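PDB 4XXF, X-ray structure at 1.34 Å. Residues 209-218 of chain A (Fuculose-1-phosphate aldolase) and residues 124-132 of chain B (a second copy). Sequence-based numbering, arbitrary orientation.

Chain A 209-218: LADAAGQTIP
Chain B (124-132) KAFSSLGKP

Each stretch is the end of a helix followed by a loop, and together they bury 424 Å². In chain A the helix runs through A213(A). Two pairs set the register: CA of A210(A) lies 5.4 Å from CA of A125(B), and CA of T216(A) lies 4.5 Å from CA of L129(B).

L209(A) (chi1 m, chi2 t) points toward chain B; its CB lies 4.0 Å from CB of A125(B). A210(A) allows the helices to approach closely. Its CB is 3.4 Å from OG of S128(B) and 4.2 Å from CD2 of L129(B). S128(B) (chi1 p) turns OG back to O of A125(B), a 2.7 Å hydrogen bond that satisfies the hydroxyl beside this methyl. A213(A) also points inward, with CB 4.3 Å from CD1 of L129(B). A water links its O (2.8 Å) to NZ of K131(B) (2.7 Å), at the end of a lysine with chi1 m and the other chi angles t.

G214(A) leaves the helix at phi/psi 178/-157. An ideal CB here would be tight, 3.2 Å from NZ of K131(B). The chain is then extended. Q215(A) (-103/117) points away, and its NE2 bonds O of T216(A) at 3.0 Å. Its O lies 3.6 Å from CD2 of L129(B); a water bridges that O to O of L129(B), 2.6 Å from each.

L129(B) (chi1 m, chi2 t) has the largest covered area, 93 Å². Its CA-to-CB bond points away, but its methyls return to chain A. T216(A) (-72/157, chi1 p) places CG2 3.5 Å from OG of S128(B).

The one direct hydrogen bond between the stretches runs from N of I217(A) to O of S128(B), 2.9 Å and 165°. I217(A) (-110/117, chi1 m, chi2 t) sets CD1 3.9 Å from CA of G130(B). Glycine suits that site: phi/psi is 57/40, and an ideal CB would clash with this CD1 at 2.5 Å.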

ATOM      1  N   LEU A 209      13.387   3.529   5.706  1.00 10.80           N
ATOM      2  CA  LEU A 209      12.837   2.726   6.813  1.00 11.19           C
ATOM      3  C   LEU A 209      13.867   2.489   7.911  1.00 11.05           C
ATOM      4  O   LEU A 209      13.617   2.711   9.093  1.00 11.56           O
ATOM      5  CB  LEU A 209      12.346   1.372   6.306  1.00 13.63           C
ATOM      6  CG  LEU A 209      11.018   1.361   5.547  1.00 12.91           C
ATOM      7  CD1 LEU A 209      10.882   0.081   4.733  1.00 14.09           C
ATOM      8  CD2 LEU A 209       9.849   1.498   6.527  1.00 16.68           C
ATOM      9  N   ALA A 210      15.045   2.028   7.511  1.00 10.88           N
ATOM     10  CA  ALA A 210      16.068   1.643   8.466  1.00 11.32           C
ATOM     11  C   ALA A 210      16.673   2.859   9.168  1.00 12.26           C
ATOM     12  O   ALA A 210      16.876   2.832  10.385  1.00 12.74           O
ATOM     13  CB  ALA A 210      17.156   0.822   7.767  1.00 13.20           C
ATOM     14  N   ASP A 211      16.954   3.923   8.421  1.00 11.99           N
ATOM     15  CA  ASP A 211      17.577   5.099   9.020  1.00 13.71           C
ATOM     16  C   ASP A 211      16.634   5.769  10.011  1.00 13.65           C
ATOM     17  O   ASP A 211      17.086   6.339  11.006  1.00 15.24           O
ATOM     18  CB  ASP A 211      18.013   6.106   7.951  1.00 14.97           C
ATOM     19  CG  ASP A 211      19.312   5.720   7.243  1.00 17.73           C
ATOM     20  OD1 ASP A 211      19.873   4.628   7.482  1.00 16.71           O
ATOM     21  OD2 ASP A 211      19.774   6.530   6.410  1.00 18.11           O
ATOM     22  N   ALA A 212      15.327   5.712   9.753  1.00 12.13           N
ATOM     23  CA  ALA A 212      14.378   6.278  10.714  1.00 12.35           C
ATOM     24  C   ALA A 212      14.358   5.467  12.005  1.00 12.94           C
ATOM     25  O   ALA A 212      14.126   6.015  13.072  1.00 14.30           O
ATOM     26  CB  ALA A 212      12.978   6.346  10.122  1.00 11.77           C
ATOM     27  N   ALA A 213      14.591   4.161  11.895  1.00 12.45           N
ATOM     28  CA  ALA A 213      14.464   3.252  13.035  1.00 12.81           C
ATOM     29  C   ALA A 213      15.731   3.101  13.866  1.00 13.17           C
ATOM     30  O   ALA A 213      15.655   2.808  15.064  1.00 16.53           O
ATOM     31  CB  ALA A 213      14.006   1.882  12.544  1.00 15.39           C
ATOM     32  N   GLY A 214      16.900   3.271  13.259  1.00 16.71           N
ATOM     33  CA  GLY A 214      18.129   3.011  13.985  1.00 17.32           C
ATOM     34  C   GLY A 214      19.358   3.214  13.133  1.00 17.26           C
ATOM     35  O   GLY A 214      19.331   3.913  12.119  1.00 17.17           O
ATOM     36  N   GLN A 215      20.444   2.571  13.541  1.00 17.52           N
ATOM     37  CA  GLN A 215      21.724   2.696  12.863  1.00 17.76           C
ATOM     38  C   GLN A 215      22.021   1.471  12.006  1.00 16.32           C
ATOM     39  O   GLN A 215      22.160   0.364  12.529  1.00 19.08           O
ATOM     40  CB  GLN A 215      22.840   2.903  13.894  1.00 19.53           C
ATOM     41  CG  GLN A 215      24.232   2.969  13.288  1.00 28.27           C
ATOM     42  CD  GLN A 215      24.382   4.117  12.312  1.00 28.10           C
ATOM     43  OE1 GLN A 215      24.214   5.281  12.677  1.00 33.51           O
ATOM     44  NE2 GLN A 215      24.682   3.794  11.058  1.00 25.69           N
ATOM     45  N   THR A 216      22.119   1.654  10.695  1.00 15.58           N
ATOM     46  CA  THR A 216      22.451   0.535   9.831  1.00 14.45           C
ATOM     47  C   THR A 216      23.908   0.099   9.976  1.00 16.12           C
ATOM     48  O   THR A 216      24.776   0.866  10.396  1.00 16.82           O
ATOM     49  CB  THR A 216      22.185   0.854   8.350  1.00 13.66           C
ATOM     50  OG1 THR A 216      22.913   2.027   7.978  1.00 16.76           O
ATOM     51  CG2 THR A 216      20.703   1.079   8.100  1.00 15.85           C
ATOM     52  N   ILE A 217      24.148  -1.154   9.612  1.00 15.39           N
ATOM     53  CA  ILE A 217      25.489  -1.708   9.533  1.00 16.79           C
ATOM     54  C   ILE A 217      25.810  -1.934   8.064  1.00 17.32           C
ATOM     55  O   ILE A 217      25.127  -2.716   7.400  1.00 16.92           O
ATOM     56  CB  ILE A 217      25.598  -3.032  10.314  1.00 18.31           C
ATOM     57  CG1 ILE A 217      25.164  -2.827  11.771  1.00 23.11           C
ATOM     58  CG2 ILE A 217      27.015  -3.581  10.231  1.00 19.38           C
ATOM     59  CD1 ILE A 217      25.163  -4.088  12.604  1.00 27.43           C
ATOM     60  N   PRO A 218      26.830  -1.242   7.538  1.00 18.09           N
ATOM     61  CA  PRO A 218      27.178  -1.449   6.130  1.00 18.56           C
ATOM     62  C   PRO A 218      27.713  -2.857   5.896  1.00 19.65           C
ATOM     63  O   PRO A 218      28.355  -3.420   6.777  1.00 21.06           O
ATOM     64  CB  PRO A 218      28.262  -0.393   5.874  1.00 21.87           C
ATOM     65  CG  PRO A 218      28.840  -0.111   7.225  1.00 23.97           C
ATOM     66  CD  PRO A 218      27.694  -0.244   8.189  1.00 23.53           C
TER
ATOM     67  N   LYS B 124      14.185  -7.236   5.182  1.00 12.54           N
ATOM     68  CA  LYS B 124      15.430  -6.730   4.647  1.00 12.02           C
ATOM     69  C   LYS B 124      15.869  -5.451   5.374  1.00 11.99           C
ATOM     70  O   LYS B 124      17.011  -5.346   5.843  1.00 12.71           O
ATOM     71  CB  LYS B 124      15.265  -6.499   3.140  1.00 17.05           C
ATOM     72  CG  LYS B 124      16.428  -5.838   2.480  1.00 17.43           C
ATOM     73  CD  LYS B 124      16.395  -5.993   0.958  1.00 16.06           C
ATOM     74  CE  LYS B 124      15.067  -5.605   0.357  1.00 18.26           C
ATOM     75  NZ  LYS B 124      15.163  -5.662  -1.132  1.00 14.58           N
ATOM     76  N   ALA B 125      14.969  -4.483   5.502  1.00 11.49           N
ATOM     77  CA  ALA B 125      15.305  -3.239   6.181  1.00 11.79           C
ATOM     78  C   ALA B 125      15.677  -3.484   7.636  1.00 12.30           C
ATOM     79  O   ALA B 125      16.657  -2.938   8.143  1.00 12.60           O
ATOM     80  CB  ALA B 125      14.146  -2.242   6.092  1.00 12.62           C
ATOM     81  N   PHE B 126      14.902  -4.312   8.326  1.00 11.50           N
ATOM     82  CA  PHE B 126      15.227  -4.571   9.720  1.00 11.50           C
ATOM     83  C   PHE B 126      16.562  -5.305   9.865  1.00 11.96           C
ATOM     84  O   PHE B 126      17.337  -5.033  10.783  1.00 12.54           O
ATOM     85  CB  PHE B 126      14.108  -5.355  10.413  1.00 12.38           C
ATOM     86  CG  PHE B 126      14.375  -5.558  11.873  1.00 11.82           C
ATOM     87  CD1 PHE B 126      14.354  -4.467  12.729  1.00 14.30           C
ATOM     88  CD2 PHE B 126      14.735  -6.802  12.380  1.00 13.17           C
ATOM     89  CE1 PHE B 126      14.642  -4.612  14.073  1.00 13.78           C
ATOM     90  CE2 PHE B 126      15.017  -6.963  13.734  1.00 13.85           C
ATOM     91  CZ  PHE B 126      14.982  -5.863  14.576  1.00 14.90           C
ATOM     92  N   SER B 127      16.829  -6.229   8.946  1.00 11.62           N
ATOM     93  CA  SER B 127      18.078  -6.992   9.013  1.00 12.83           C
ATOM     94  C   SER B 127      19.308  -6.112   8.831  1.00 13.06           C
ATOM     95  O   SER B 127      20.404  -6.509   9.224  1.00 13.19           O
ATOM     96  CB  SER B 127      18.098  -8.110   7.966  1.00 12.25           C
ATOM     97  OG  SER B 127      18.451  -7.617   6.674  1.00 13.37           O
ATOM     98  N   SER B 128      19.155  -4.931   8.231  1.00 12.46           N
ATOM     99  CA  SER B 128      20.301  -4.051   8.038  1.00 13.30           C
ATOM    100  C   SER B 128      20.736  -3.379   9.347  1.00 13.49           C
ATOM    101  O   SER B 128      21.780  -2.736   9.396  1.00 14.78           O
ATOM    102  CB  SER B 128      19.999  -2.986   6.972  1.00 14.65           C
ATOM    103  OG  SER B 128      19.106  -1.983   7.438  1.00 13.81           O
ATOM    104  N   LEU B 129      19.944  -3.533  10.404  1.00 13.88           N
ATOM    105  CA  LEU B 129      20.268  -2.941  11.704  1.00 13.73           C
ATOM    106  C   LEU B 129      21.067  -3.881  12.607  1.00 15.42           C
ATOM    107  O   LEU B 129      21.607  -3.450  13.615  1.00 18.40           O
ATOM    108  CB  LEU B 129      18.975  -2.522  12.421  1.00 14.61           C
ATOM    109  CG  LEU B 129      18.080  -1.521  11.694  1.00 13.80           C
ATOM    110  CD1 LEU B 129      16.792  -1.346  12.489  1.00 18.18           C
ATOM    111  CD2 LEU B 129      18.781  -0.188  11.496  1.00 17.80           C
ATOM    112  N   GLY B 130      21.118  -5.162  12.248  1.00 16.26           N
ATOM    113  CA  GLY B 130      21.857  -6.144  13.036  1.00 18.50           C
ATOM    114  C   GLY B 130      21.412  -6.235  14.488  1.00 19.66           C
ATOM    115  O   GLY B 130      22.232  -6.371  15.396  1.00 24.04           O
ATOM    116  N   LYS B 131      20.102  -6.154  14.690  1.00 18.25           N
ATOM    117  CA  LYS B 131      19.472  -6.238  16.003  1.00 21.42           C
ATOM    118  C   LYS B 131      18.598  -7.480  16.096  1.00 16.65           C
ATOM    119  O   LYS B 131      18.000  -7.891  15.105  1.00 16.66           O
ATOM    120  CB  LYS B 131      18.591  -5.012  16.251  1.00 20.76           C
ATOM    121  CG  LYS B 131      19.311  -3.695  16.341  1.00 25.77           C
ATOM    122  CD  LYS B 131      18.287  -2.593  16.565  1.00 24.12           C
ATOM    123  CE  LYS B 131      18.959  -1.261  16.807  1.00 32.99           C
ATOM    124  NZ  LYS B 131      17.950  -0.217  17.134  1.00 34.63           N
ATOM    125  N   PRO B 132      18.492  -8.066  17.300  1.00 17.52           N
ATOM    126  CA  PRO B 132      17.514  -9.145  17.460  1.00 15.94           C
ATOM    127  C   PRO B 132      16.088  -8.615  17.387  1.00 16.24           C
ATOM    128  O   PRO B 132      15.835  -7.440  17.658  1.00 18.23           O
ATOM    129  CB  PRO B 132      17.824  -9.692  18.855  1.00 19.40           C
ATOM    130  CG  PRO B 132      18.402  -8.538  19.582  1.00 22.20           C
ATOM    131  CD  PRO B 132      19.199  -7.769  18.556  1.00 19.70           C
TER
HETATM  132  O   HOH W   1      15.750   0.053  15.681  1.00 19.87           O
HETATM  133  O   HOH W   2      22.333  -1.143  14.698  1.00 27.77           O
HETATM  134  O   HOH W   3      20.294   1.568  16.243  1.00 38.35           O